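Local structure of ALKF (3ZBO) at residues Asn182-Ala185 / Ile186-Pro190; His192-Ala195 / Val196-Lys200; Ser222-Lys225 / Glu226-Arg229. The protein is of unknown function but has affinity for branched DNA structures and is related to the HEAT-like repeat DNA glycosylases. One frame throughout, in Å; residues are numbered along the deposited sequence.

Interaction 1. Residues Asn182-Ala185 / Ile186-Pro190; sequences NTVA and ISYVP
The carbonyl oxygen of T183 takes the backbone N-H of S187, with S187 N 2.7 Å from T183 O. I186 N and Y188 N make the preceding and following bonds, to N182 O (3.2 Å) and V184 O (3.1 Å). This last bond is the more bent at the acceptor: the C=O...N angle at V184 O is 129°, and the donor is tilted off the carbonyl plane. The side chains of Y188 and V184 run side by side in the same direction, CG1 of V184 standing 4.0 Å from Y188 CB and near the plane of the ring, at its edge. Both first torsions favour this, since V184 CG1 (chi1 172°) and Y188 CG (chi1 -170°) each lie opposite their own backbone N. P190 CD sits over the centre of one ring face, 3.7 Å above the plane. Both hydroxyls have partners outside the two segments: T183 OG1 with N179 O, S187 OG with F234 O. Y188 is the first residue to leave helical torsions, and so the contact closes the C-terminal end of helix 171-187 in this mainly helical, probably HEAT-like fold.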
ATOM      1  N   ASN A 182      -7.138  -5.244 -10.436  1.00 11.86           N
ATOM      2  CA  ASN A 182      -6.239  -4.817 -11.508  1.00 11.49           C
ATOM      3  C   ASN A 182      -4.943  -5.512 -11.509  1.00 13.35           C
ATOM      4  O   ASN A 182      -4.470  -5.893 -12.563  1.00 14.24           O
ATOM      5  CB  ASN A 182      -5.872  -3.347 -11.281  1.00 12.60           C
ATOM      6  CG  ASN A 182      -6.782  -2.395 -11.870  1.00 23.81           C
ATOM      7  OD1 ASN A 182      -6.579  -2.042 -13.073  1.00 31.65           O
ATOM      8  ND2 ASN A 182      -7.532  -1.704 -11.032  1.00 25.78           N
ATOM      9  N   THR A 183      -4.383  -5.781 -10.338  1.00 11.69           N
ATOM     10  CA  THR A 183      -3.028  -6.333 -10.220  1.00 10.30           C
ATOM     11  C   THR A 183      -3.073  -7.796 -10.586  1.00 12.65           C
ATOM     12  O   THR A 183      -2.141  -8.284 -11.263  1.00 12.26           O
ATOM     13  CB  THR A 183      -2.496  -6.135  -8.789  1.00 11.33           C
ATOM     14  OG1 THR A 183      -2.444  -4.726  -8.538  1.00 12.31           O
ATOM     15  CG2 THR A 183      -1.031  -6.660  -8.763  1.00 13.69           C
ATOM     16  N   VAL A 184      -4.091  -8.542 -10.128  1.00 11.35           N
ATOM     17  CA  VAL A 184      -4.194  -9.999 -10.521  1.00 11.96           C
ATOM     18  C   VAL A 184      -4.311 -10.035 -12.055  1.00 12.58           C
ATOM     19  O   VAL A 184      -3.635 -10.834 -12.711  1.00 13.49           O
ATOM     20  CB  VAL A 184      -5.400 -10.700  -9.858  1.00 12.49           C
ATOM     21  CG1 VAL A 184      -5.542 -12.132 -10.491  1.00 13.90           C
ATOM     22  CG2 VAL A 184      -5.143 -10.818  -8.311  1.00 13.66           C
ATOM     23  N   ALA A 185      -5.164  -9.182 -12.638  1.00 12.02           N
ATOM     24  CA  ALA A 185      -5.362  -9.304 -14.124  1.00 12.02           C
ATOM     25  C   ALA A 185      -4.100  -9.082 -14.895  1.00 14.35           C
ATOM     26  O   ALA A 185      -3.969  -9.670 -16.008  1.00 16.54           O
ATOM     27  CB  ALA A 185      -6.442  -8.342 -14.509  1.00 13.89           C
ATOM     28  N   ILE A 186      -3.238  -8.191 -14.451  1.00 11.98           N
ATOM     29  CA  ILE A 186      -2.016  -7.892 -15.169  1.00 13.33           C
ATOM     30  C   ILE A 186      -0.828  -8.672 -14.693  1.00 14.49           C
ATOM     31  O   ILE A 186       0.004  -9.117 -15.520  1.00 16.33           O
ATOM     32  CB  ILE A 186      -1.783  -6.351 -15.080  1.00 13.96           C
ATOM     33  CG1 ILE A 186      -2.891  -5.594 -15.780  1.00 15.35           C
ATOM     34  CG2 ILE A 186      -0.392  -6.021 -15.698  1.00 15.00           C
ATOM     35  CD1 ILE A 186      -3.220  -6.049 -17.240  1.00 17.71           C
ATOM     36  N   SER A 187      -0.642  -8.855 -13.384  1.00 12.89           N
ATOM     37  CA  SER A 187       0.593  -9.427 -12.873  1.00 13.79           C
ATOM     38  C   SER A 187       0.513 -10.899 -12.438  1.00 13.71           C
ATOM     39  O   SER A 187       1.548 -11.421 -12.069  1.00 16.48           O
ATOM     40  CB  SER A 187       1.134  -8.599 -11.703  1.00 14.55           C
ATOM     41  OG  SER A 187       1.418  -7.248 -12.137  1.00 16.67           O
ATOM     42  N   TYR A 188      -0.652 -11.504 -12.488  1.00 12.86           N
ATOM     43  CA  TYR A 188      -0.814 -12.928 -12.136  1.00 13.33           C
ATOM     44  C   TYR A 188      -1.534 -13.661 -13.233  1.00 14.45           C
ATOM     45  O   TYR A 188      -2.712 -13.941 -13.192  1.00 15.19           O
ATOM     46  CB  TYR A 188      -1.601 -12.994 -10.795  1.00 13.19           C
ATOM     47  CG  TYR A 188      -1.554 -14.490 -10.285  1.00 11.57           C
ATOM     48  CD1 TYR A 188      -0.388 -15.028  -9.845  1.00 12.73           C
ATOM     49  CD2 TYR A 188      -2.750 -15.207 -10.289  1.00 15.15           C
ATOM     50  CE1 TYR A 188      -0.409 -16.419  -9.369  1.00 14.67           C
ATOM     51  CE2 TYR A 188      -2.844 -16.527  -9.811  1.00 15.65           C
ATOM     52  CZ  TYR A 188      -1.621 -17.109  -9.411  1.00 15.28           C
ATOM     53  OH  TYR A 188      -1.692 -18.414  -8.986  1.00 17.32           O
ATOM     54  N   VAL A 189      -0.744 -13.972 -14.275  1.00 14.94           N
ATOM     55  CA  VAL A 189      -1.355 -14.523 -15.494  1.00 15.89           C
ATOM     56  C   VAL A 189      -2.142 -15.804 -15.336  1.00 15.09           C
ATOM     57  O   VAL A 189      -3.074 -16.035 -16.136  1.00 15.72           O
ATOM     58  CB  VAL A 189      -0.370 -14.673 -16.673  1.00 16.61           C
ATOM     59  CG1 VAL A 189       0.206 -13.345 -17.050  1.00 17.59           C
ATOM     60  CG2 VAL A 189       0.734 -15.671 -16.404  1.00 18.28           C
ATOM     61  N   PRO A 190      -1.850 -16.628 -14.306  1.00 14.88           N
ATOM     62  CA  PRO A 190      -2.794 -17.799 -14.207  1.00 15.85           C
ATOM     63  C   PRO A 190      -4.255 -17.507 -14.104  1.00 17.02           C
ATOM     64  O   PRO A 190      -5.109 -18.303 -14.524  1.00 17.78           O
ATOM     65  CB  PRO A 190      -2.240 -18.557 -13.018  1.00 17.32           C
ATOM     66  CG  PRO A 190      -0.788 -18.204 -12.970  1.00 18.08           C
ATOM     67  CD  PRO A 190      -0.763 -16.669 -13.335  1.00 15.29           C
TER

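Interaction 2. Residues His192-Ala195 / Val196-Lys200; sequences HEKA and VEIAK
Four backbone hydrogen bonds join H192-A195 to V196-K200, each from a residue to the carbonyl four places earlier. The shorter two start from I198 N and A199 N, each 2.8 Å from its acceptor, K194 O and A195 O respectively. V196 N and E197 N reach H192 O and E193 O at 3.1 Å each, and all four N-H...O angles fall between 154° and 161°. This regular spacing is that of the first turns of an alpha-helix, here 192-202, which packs one flank on helix 152-165 and others on helices 171-187 and 219-228, consistent with the stacked helices of a HEAT-like fold. Among the apolar contacts, K194 and I198 cross at a slant: the lysine chain runs straight from CB to CE, with CG opposite the backbone N, and its CE comes 3.8 Å from I198 CD1. A bend at chi4 (87°) then turns the amine, which forms a salt bridge with E160 on helix 152-165, while I198 presses on L159 of the same helix. CG2 of V196 lies against both the imidazole of H192 and the backbone, 3.3 Å from H192 O. The small A195 and A199 face neighbouring helices, A195 against V184 and A185, A199 against S220 and I223. E197 OE2 lies close to E201 OE2, an unfavourable pair of like charges if both are ionised.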
ATOM      1  N   HIS A 192      -5.510 -14.415 -15.272  1.00 14.72           N
ATOM      2  CA  HIS A 192      -5.823 -13.210 -16.103  1.00 15.49           C
ATOM      3  C   HIS A 192      -7.270 -13.171 -16.562  1.00 14.82           C
ATOM      4  O   HIS A 192      -7.983 -12.140 -16.368  1.00 16.31           O
ATOM      5  CB  HIS A 192      -4.901 -13.172 -17.341  1.00 14.64           C
ATOM      6  CG  HIS A 192      -5.318 -12.088 -18.255  1.00 14.59           C
ATOM      7  ND1 HIS A 192      -5.847 -12.228 -19.530  1.00 24.35           N
ATOM      8  CD2 HIS A 192      -5.352 -10.779 -17.972  1.00 11.92           C
ATOM      9  CE1 HIS A 192      -6.120 -11.011 -20.030  1.00 15.50           C
ATOM     10  NE2 HIS A 192      -5.804 -10.128 -19.092  1.00 20.28           N
ATOM     11  N   GLU A 193      -7.773 -14.272 -17.147  1.00 16.71           N
ATOM     12  CA  GLU A 193      -9.120 -14.210 -17.710  1.00 16.87           C
ATOM     13  C   GLU A 193     -10.176 -14.063 -16.643  1.00 15.76           C
ATOM     14  O   GLU A 193     -11.110 -13.292 -16.842  1.00 18.04           O
ATOM     15  CB  GLU A 193      -9.376 -15.454 -18.586  1.00 18.90           C
ATOM     16  CG  GLU A 193      -8.304 -15.571 -19.700  1.00 22.73           C
ATOM     17  CD  GLU A 193      -6.848 -16.087 -19.179  1.00 33.24           C
ATOM     18  OE1 GLU A 193      -6.619 -16.709 -17.992  1.00 25.92           O
ATOM     19  OE2 GLU A 193      -5.886 -15.811 -20.013  1.00 38.21           O
ATOM     20  N   LYS A 194     -10.019 -14.745 -15.489  1.00 15.64           N
ATOM     21  CA  LYS A 194     -11.054 -14.644 -14.442  1.00 15.95           C
ATOM     22  C   LYS A 194     -11.079 -13.221 -13.880  1.00 15.68           C
ATOM     23  O   LYS A 194     -12.137 -12.741 -13.549  1.00 17.77           O
ATOM     24  CB  LYS A 194     -10.748 -15.630 -13.315  1.00 15.17           C
ATOM     25  CG  LYS A 194     -11.734 -15.598 -12.189  1.00 19.10           C
ATOM     26  CD  LYS A 194     -11.437 -16.669 -11.084  1.00 20.52           C
ATOM     27  CE  LYS A 194     -12.553 -16.576 -10.075  1.00 24.35           C
ATOM     28  NZ  LYS A 194     -13.728 -17.420 -10.453  1.00 33.06           N
ATOM     29  N   ALA A 195      -9.882 -12.617 -13.724  1.00 16.04           N
ATOM     30  CA  ALA A 195      -9.846 -11.253 -13.144  1.00 14.03           C
ATOM     31  C   ALA A 195     -10.543 -10.242 -14.066  1.00 14.57           C
ATOM     32  O   ALA A 195     -11.225  -9.311 -13.624  1.00 14.67           O
ATOM     33  CB  ALA A 195      -8.382 -10.817 -12.819  1.00 14.96           C
ATOM     34  N   VAL A 196     -10.340 -10.429 -15.373  1.00 13.86           N
ATOM     35  CA  VAL A 196     -11.015  -9.562 -16.384  1.00 15.19           C
ATOM     36  C   VAL A 196     -12.519  -9.734 -16.237  1.00 14.73           C
ATOM     37  O   VAL A 196     -13.264  -8.728 -16.245  1.00 15.26           O
ATOM     38  CB  VAL A 196     -10.503  -9.850 -17.839  1.00 15.55           C
ATOM     39  CG1 VAL A 196     -11.380  -9.205 -18.874  1.00 14.79           C
ATOM     40  CG2 VAL A 196      -9.040  -9.398 -17.942  1.00 14.48           C
ATOM     41  N   GLU A 197     -12.983 -10.995 -16.097  1.00 15.99           N
ATOM     42  CA  GLU A 197     -14.420 -11.199 -16.032  1.00 16.54           C
ATOM     43  C   GLU A 197     -14.966 -10.660 -14.702  1.00 16.20           C
ATOM     44  O   GLU A 197     -16.015 -10.014 -14.700  1.00 16.76           O
ATOM     45  CB  GLU A 197     -14.630 -12.723 -16.154  1.00 18.20           C
ATOM     46  CG  GLU A 197     -16.112 -13.111 -15.989  1.00 26.43           C
ATOM     47  CD  GLU A 197     -17.044 -12.364 -16.944  1.00 38.65           C
ATOM     48  OE1 GLU A 197     -16.658 -12.159 -18.135  1.00 42.37           O
ATOM     49  OE2 GLU A 197     -18.179 -11.978 -16.497  1.00 41.71           O
ATOM     50  N   ILE A 198     -14.196 -10.835 -13.613  1.00 13.95           N
ATOM     51  CA  ILE A 198     -14.659 -10.273 -12.338  1.00 16.27           C
ATOM     52  C   ILE A 198     -14.755  -8.774 -12.419  1.00 14.43           C
ATOM     53  O   ILE A 198     -15.699  -8.149 -11.889  1.00 15.58           O
ATOM     54  CB  ILE A 198     -13.876 -10.795 -11.198  1.00 15.33           C
ATOM     55  CG1 ILE A 198     -14.401 -12.237 -11.077  1.00 21.35           C
ATOM     56  CG2 ILE A 198     -14.242 -10.099  -9.882  1.00 17.71           C
ATOM     57  CD1 ILE A 198     -13.833 -13.013 -10.136  1.00 25.76           C
ATOM     58  N   ALA A 199     -13.746  -8.171 -13.038  1.00 13.93           N
ATOM     59  CA  ALA A 199     -13.796  -6.679 -13.204  1.00 14.98           C
ATOM     60  C   ALA A 199     -15.035  -6.232 -13.939  1.00 16.42           C
ATOM     61  O   ALA A 199     -15.654  -5.245 -13.529  1.00 15.78           O
ATOM     62  CB  ALA A 199     -12.527  -6.134 -13.847  1.00 15.56           C
ATOM     63  N   LYS A 200     -15.402  -6.945 -15.015  1.00 16.24           N
ATOM     64  CA  LYS A 200     -16.629  -6.618 -15.726  1.00 17.26           C
ATOM     65  C   LYS A 200     -17.846  -6.772 -14.829  1.00 16.40           C
ATOM     66  O   LYS A 200     -18.753  -5.888 -14.863  1.00 17.42           O
ATOM     67  CB  LYS A 200     -16.721  -7.574 -16.904  1.00 16.93           C
ATOM     68  CG  LYS A 200     -17.927  -7.268 -17.761  1.00 23.79           C
ATOM     69  CD  LYS A 200     -17.961  -8.196 -18.976  1.00 29.63           C
ATOM     70  CE  LYS A 200     -18.989  -7.736 -20.017  1.00 36.04           C
ATOM     71  NZ  LYS A 200     -19.266  -8.950 -20.854  1.00 41.99           N
TER

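Interaction 3. Residues Ser222-Lys225 / Glu226-Arg229; sequences SIQK and ELDR
The last turns of helix 219-228 bind S222-K225 to E226-R229, and the helix finishes with R229 folded back over the turn before it. Backbone N-H groups of E226, L227 and D228 meet the carbonyls of S222, I223 and Q224; the bond from L227 N to I223 O, 2.9 Å, is nearly in line with the carbonyl. R229 N to K225 O is weak, at 3.2 Å and 132°, as the chain leaves the helix. The arginine chain, extended from CG to NE, brings its guanidinium over K225: CB of K225 sits 3.5 Å above one face, offset toward the rim. In the guanidinium plane, R229 NH1 donates to E226 OE1 at 3.0 Å, forming a salt bridge in which the donor stands above the carboxylate plane. The same NH1 gives a second hydrogen bond to a water, 2.9 Å away, which in turn donates to S222 O, so that S222 O accepts from both E226 N and the water. E226 OE2 is taken by R236 in a further salt bridge. Apolar packing is lighter: the side chains of I223 and L227 point the same way, and I223 CG2 and L227 CD1 are 4.0 Å apart. With an arginine on each oxygen, the buried E226 carboxylate is probably kept ionised, and the E226 bond, the water and K225 CB together restrict how the R229 guanidinium can turn.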
ATOM      1  N   SER A 222      -8.964   0.228 -16.385  1.00 13.73           N
ATOM      2  CA  SER A 222      -7.548   0.340 -15.959  0.50 14.47           C
ATOM      3  C   SER A 222      -6.787  -0.880 -16.504  1.00 13.99           C
ATOM      4  O   SER A 222      -5.642  -0.749 -16.999  1.00 14.43           O
ATOM      5  CB  SER A 222      -7.439   0.450 -14.452  0.50 17.08           C
ATOM      6  OG  SER A 222      -8.092   1.633 -14.070  0.50 18.63           O
ATOM      7  N   ILE A 223      -7.427  -2.047 -16.386  1.00 12.34           N
ATOM      8  CA  ILE A 223      -6.816  -3.318 -16.925  1.00 10.43           C
ATOM      9  C   ILE A 223      -6.700  -3.186 -18.445  1.00 13.37           C
ATOM     10  O   ILE A 223      -5.621  -3.488 -18.978  1.00 13.61           O
ATOM     11  CB  ILE A 223      -7.695  -4.536 -16.611  1.00 11.67           C
ATOM     12  CG1 ILE A 223      -7.611  -4.820 -15.126  1.00 12.33           C
ATOM     13  CG2 ILE A 223      -7.348  -5.776 -17.470  1.00 13.62           C
ATOM     14  CD1 ILE A 223      -8.824  -5.657 -14.725  1.00 15.13           C
ATOM     15  N   GLN A 224      -7.732  -2.666 -19.113  1.00 13.90           N
ATOM     16  CA  GLN A 224      -7.612  -2.518 -20.546  1.00 14.42           C
ATOM     17  C   GLN A 224      -6.464  -1.605 -20.961  1.00 14.51           C
ATOM     18  O   GLN A 224      -5.760  -1.900 -21.963  1.00 14.50           O
ATOM     19  CB  GLN A 224      -8.960  -2.047 -21.154  1.00 17.11           C
ATOM     20  CG  GLN A 224      -8.894  -1.962 -22.707  1.00 17.72           C
ATOM     21  CD  GLN A 224      -8.667  -3.367 -23.323  1.00 21.84           C
ATOM     22  OE1 GLN A 224      -7.748  -3.587 -24.092  1.00 27.85           O
ATOM     23  NE2 GLN A 224      -9.503  -4.315 -22.930  1.00 27.93           N
ATOM     24  N   LYS A 225      -6.211  -0.540 -20.206  1.00 13.44           N
ATOM     25  CA  LYS A 225      -5.092   0.396 -20.535  1.00 15.21           C
ATOM     26  C   LYS A 225      -3.783  -0.354 -20.443  1.00 14.61           C
ATOM     27  O   LYS A 225      -2.879  -0.092 -21.239  1.00 14.05           O
ATOM     28  CB  LYS A 225      -5.141   1.680 -19.665  1.00 19.72           C
ATOM     29  CG  LYS A 225      -6.304   2.475 -20.049  1.00 24.68           C
ATOM     30  CD  LYS A 225      -6.499   3.731 -19.179  1.00 28.30           C
ATOM     31  CE  LYS A 225      -7.838   4.412 -19.586  1.00 35.94           C
ATOM     32  NZ  LYS A 225      -7.961   5.748 -18.945  1.00 38.06           N
ATOM     33  N   GLU A 226      -3.629  -1.213 -19.439  1.00 11.99           N
ATOM     34  CA  GLU A 226      -2.415  -1.968 -19.352  1.00 12.58           C
ATOM     35  C   GLU A 226      -2.255  -2.985 -20.450  1.00 14.35           C
ATOM     36  O   GLU A 226      -1.155  -3.096 -20.993  1.00 13.29           O
ATOM     37  CB  GLU A 226      -2.336  -2.678 -17.975  1.00 15.82           C
ATOM     38  CG  GLU A 226      -2.231  -1.632 -16.807  1.00 19.20           C
ATOM     39  CD  GLU A 226      -0.806  -1.257 -16.518  1.00 34.76           C
ATOM     40  OE1 GLU A 226      -0.147  -0.540 -17.326  1.00 28.58           O
ATOM     41  OE2 GLU A 226      -0.333  -1.677 -15.438  1.00 42.26           O
ATOM     42  N   LEU A 227      -3.352  -3.629 -20.813  1.00 12.87           N
ATOM     43  CA  LEU A 227      -3.284  -4.528 -21.992  1.00 13.65           C
ATOM     44  C   LEU A 227      -2.937  -3.798 -23.264  1.00 13.60           C
ATOM     45  O   LEU A 227      -2.107  -4.274 -24.062  1.00 13.48           O
ATOM     46  CB  LEU A 227      -4.569  -5.266 -22.164  1.00 13.40           C
ATOM     47  CG  LEU A 227      -4.974  -6.138 -20.928  1.00 15.32           C
ATOM     48  CD1 LEU A 227      -6.253  -6.857 -21.163  1.00 15.93           C
ATOM     49  CD2 LEU A 227      -3.839  -7.229 -20.603  1.00 17.47           C
ATOM     50  N   ASP A 228      -3.485  -2.598 -23.406  1.00 12.92           N
ATOM     51  CA  ASP A 228      -3.125  -1.742 -24.610  1.00 12.86           C
ATOM     52  C   ASP A 228      -1.615  -1.361 -24.690  1.00 13.36           C
ATOM     53  O   ASP A 228      -1.074  -1.179 -25.813  1.00 14.31           O
ATOM     54  CB  ASP A 228      -3.968  -0.450 -24.587  1.00 13.61           C
ATOM     55  CG  ASP A 228      -5.469  -0.689 -24.881  1.00 16.31           C
ATOM     56  OD1 ASP A 228      -5.891  -1.833 -25.206  1.00 17.91           O
ATOM     57  OD2 ASP A 228      -6.224   0.315 -24.710  1.00 23.37           O
ATOM     58  N   ARG A 229      -0.947  -1.303 -23.526  1.00 13.23           N
ATOM     59  CA  ARG A 229       0.441  -0.984 -23.399  1.00 16.46           C
ATOM     60  C   ARG A 229       1.298  -2.258 -23.511  1.00 13.19           C
ATOM     61  O   ARG A 229       2.517  -2.179 -23.417  1.00 16.35           O
ATOM     62  CB  ARG A 229       0.695  -0.312 -22.007  1.00 17.04           C
ATOM     63  CG  ARG A 229      -0.013   1.038 -21.793  1.00 20.60           C
ATOM     64  CD  ARG A 229       0.129   1.496 -20.269  1.00 29.01           C
ATOM     65  NE  ARG A 229      -0.677   2.711 -19.966  1.00 40.03           N
ATOM     66  CZ  ARG A 229      -1.542   2.868 -18.932  1.00 46.46           C
ATOM     67  NH1 ARG A 229      -1.753   1.918 -18.000  1.00 42.26           N
ATOM     68  NH2 ARG A 229      -2.205   4.021 -18.807  1.00 47.29           N
TER
HETATM   69  O   HOH W   1      -3.979   1.299 -16.207  1.00 24.66           O

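How the interactions relate
From the N terminus the three contacts come in series, each within one continuous stretch, so none encloses or crosses another and none closes a long loop. Interaction 1 ends helix 171-187, and a short turn leads to interaction 2 at the start of helix 192-202. The two-stranded antiparallel sheet 204-207 and 215-218 then intervenes before helix 219-228, whose end is interaction 3. In space the three lie together on the same side of the chain's centre, their centres about 9 to 13 Å apart. I223, touching A185 on one helix and V196 and A199 on the other, ties helix 219-228 to both; A185 CB and A195 CB, 3.6 Å apart, join those two directly.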